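NADP-dependent alcohol dehydrogenase 6 (Saccharomyces cerevisiae, PDB 1PIW) reduces a broad range of aromatic and aliphatic aldehydes to alcohols with NADPH, as a zinc-dependent medium-chain dehydrogenase that works as a homodimer. Local coordinates at residues 7-11 against 356-360. Residues are numbered along the deposited sequence; the frame is centred on the assembly and turned at random.
Sequences FEGIA and KEFSD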
loop_
_atom_site.group_PDB
_atom_site.type_symbol
_atom_site.label_atom_id
_atom_site.label_comp_id
_atom_site.label_asym_id
_atom_site.label_seq_id
_atom_site.Cartn_x
_atom_site.Cartn_y
_atom_site.Cartn_z
ATOM N N PHE A 7 -15.044 24.530 -33.304
ATOM C CA PHE A 7 -15.262 24.762 -31.875
ATOM C C PHE A 7 -14.399 25.959 -31.511
ATOM O O PHE A 7 -13.335 26.159 -32.100
ATOM C CB PHE A 7 -14.803 23.559 -31.037
ATOM C CG PHE A 7 -15.814 22.452 -30.924
ATOM C CD1 PHE A 7 -15.477 21.267 -30.288
ATOM C CD2 PHE A 7 -17.092 22.587 -31.441
ATOM C CE1 PHE A 7 -16.391 20.235 -30.165
ATOM C CE2 PHE A 7 -18.014 21.558 -31.322
ATOM C CZ PHE A 7 -17.661 20.379 -30.683
ATOM N N GLU A 8 -14.846 26.763 -30.555
ATOM C CA GLU A 8 -14.052 27.908 -30.151
ATOM C C GLU A 8 -13.674 27.757 -28.691
ATOM O O GLU A 8 -14.390 27.115 -27.930
ATOM C CB GLU A 8 -14.822 29.204 -30.363
ATOM C CG GLU A 8 -13.951 30.425 -30.194
ATOM C CD GLU A 8 -14.659 31.709 -30.549
ATOM O OE1 GLU A 8 -15.746 31.974 -29.991
ATOM O OE2 GLU A 8 -14.118 32.456 -31.385
ATOM N N GLY A 9 -12.541 28.331 -28.298
ATOM C CA GLY A 9 -12.127 28.222 -26.913
ATOM C C GLY A 9 -10.908 29.033 -26.518
ATOM O O GLY A 9 -10.166 29.514 -27.366
ATOM N N ILE A 10 -10.710 29.190 -25.215
ATOM C CA ILE A 10 -9.572 29.926 -24.696
ATOM C C ILE A 10 -8.422 28.929 -24.646
ATOM O O ILE A 10 -8.319 28.140 -23.710
ATOM C CB ILE A 10 -9.871 30.435 -23.294
ATOM C CG1 ILE A 10 -11.292 30.994 -23.253
ATOM C CG2 ILE A 10 -8.868 31.499 -22.905
ATOM C CD1 ILE A 10 -11.557 32.043 -24.294
ATOM N N ALA A 11 -7.557 28.971 -25.657
ATOM C CA ALA A 11 -6.448 28.023 -25.755
ATOM C C ALA A 11 -5.028 28.520 -25.521
ATOM O O ALA A 11 -4.624 29.569 -26.013
ATOM C CB ALA A 11 -6.513 27.333 -27.106
ATOM N N LYS A 356 -22.286 34.226 -22.750
ATOM C CA LYS A 356 -22.071 35.646 -23.019
ATOM C C LYS A 356 -20.596 35.897 -23.288
ATOM O O LYS A 356 -20.069 36.958 -22.973
ATOM C CB LYS A 356 -22.536 36.506 -21.839
ATOM C CG LYS A 356 -21.749 36.299 -20.566
ATOM C CD LYS A 356 -22.159 37.304 -19.498
ATOM C CE LYS A 356 -21.292 37.178 -18.239
ATOM N NZ LYS A 356 -21.532 38.293 -17.266
ATOM N N GLU A 357 -19.944 34.902 -23.876
ATOM C CA GLU A 357 -18.530 34.976 -24.199
ATOM C C GLU A 357 -18.216 34.348 -25.547
ATOM O O GLU A 357 -17.275 34.763 -26.221
ATOM C CB GLU A 357 -17.702 34.257 -23.138
ATOM C CG GLU A 357 -16.264 34.013 -23.565
ATOM C CD GLU A 357 -15.460 35.292 -23.626
ATOM O OE1 GLU A 357 -14.415 35.315 -24.316
ATOM O OE2 GLU A 357 -15.875 36.270 -22.965
ATOM N N PHE A 358 -18.996 33.347 -25.939
ATOM C CA PHE A 358 -18.743 32.666 -27.197
ATOM C C PHE A 358 -19.698 32.963 -28.350
ATOM O O PHE A 358 -19.414 32.622 -29.503
ATOM C CB PHE A 358 -18.663 31.161 -26.959
ATOM C CG PHE A 358 -17.454 30.738 -26.176
ATOM C CD1 PHE A 358 -17.510 30.606 -24.799
ATOM C CD2 PHE A 358 -16.250 30.490 -26.819
ATOM C CE1 PHE A 358 -16.387 30.235 -24.076
ATOM C CE2 PHE A 358 -15.123 30.120 -26.103
ATOM C CZ PHE A 358 -15.194 29.992 -24.728
ATOM N N SER A 359 -20.827 33.589 -28.051
ATOM C CA SER A 359 -21.788 33.944 -29.097
ATOM C C SER A 359 -22.058 32.818 -30.100
ATOM O O SER A 359 -22.500 31.730 -29.732
ATOM C CB SER A 359 -21.292 35.181 -29.865
ATOM O OG SER A 359 -20.130 34.882 -30.630
ATOM N N ASP A 360 -21.787 33.097 -31.372
ATOM C CA ASP A 360 -22.008 32.134 -32.443
ATOM C C ASP A 360 -20.949 32.287 -33.532
ATOM O O ASP A 360 -20.529 31.248 -34.084
ATOM C CB ASP A 360 -23.406 32.330 -33.040
ATOM C CG ASP A 360 -24.501 32.285 -31.987
ATOM O OD1 ASP A 360 -24.745 31.199 -31.417
ATOM O OD2 ASP A 360 -25.110 33.344 -31.723
ATOM O OXT ASP A 360 -20.564 33.437 -33.828
#
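Phe358, from the short C-terminal helix 355-358, turns its ring edge to Gly9 CA and to the carboxylate of Glu8 on the N-terminal strand. The meeting is all van der Waals contact round one phenyl ring. Ring atom CE2 of Phe358 lies 3.6 Å from Gly9 CA, which sits near the ring plane, and equally 3.6 Å from the backbone O of Glu8. CZ, the outermost ring atom, meets the end of Ile10 obliquely, 4.2 Å from its CD1. The aliphatic part of Glu8 reaches the same ring, its CB 4.0 Å from Phe358 CD2. Glu8 CG stands anti to the backbone N (chi1 -170°) and the chain continues extended, which carries the carboxylate out to the ring edge. Its plane is turned 49° from the ring. Glu8 OE1 comes 3.5 Å from Phe358 CD2. From the preceding residue, Glu357 CG lies over one ring face, offset toward the rim.

The contact closes the two chain ends together on the GroES-like catalytic domain, where strand 7-12 is the middle of a three-stranded antiparallel sheet, well away from zinc and NADP. An alanine in place of Phe358 would probably open a gap against Gly9 and leave Ile10 CD1 without its aromatic neighbour.

No hydrogen bond spans the two segments; the two carboxylates are paired with lysines of strand 22-26. Glu357 OE1 forms a salt bridge with Lys23, which also makes a cation-pi contact with the Phe358 ring, while Glu8 OE2 pairs with Lys25. These lysines probably ease the proximity of the two carboxylates, whose OE1 atoms, of Glu8 and Glu357, are 6.7 Å apart.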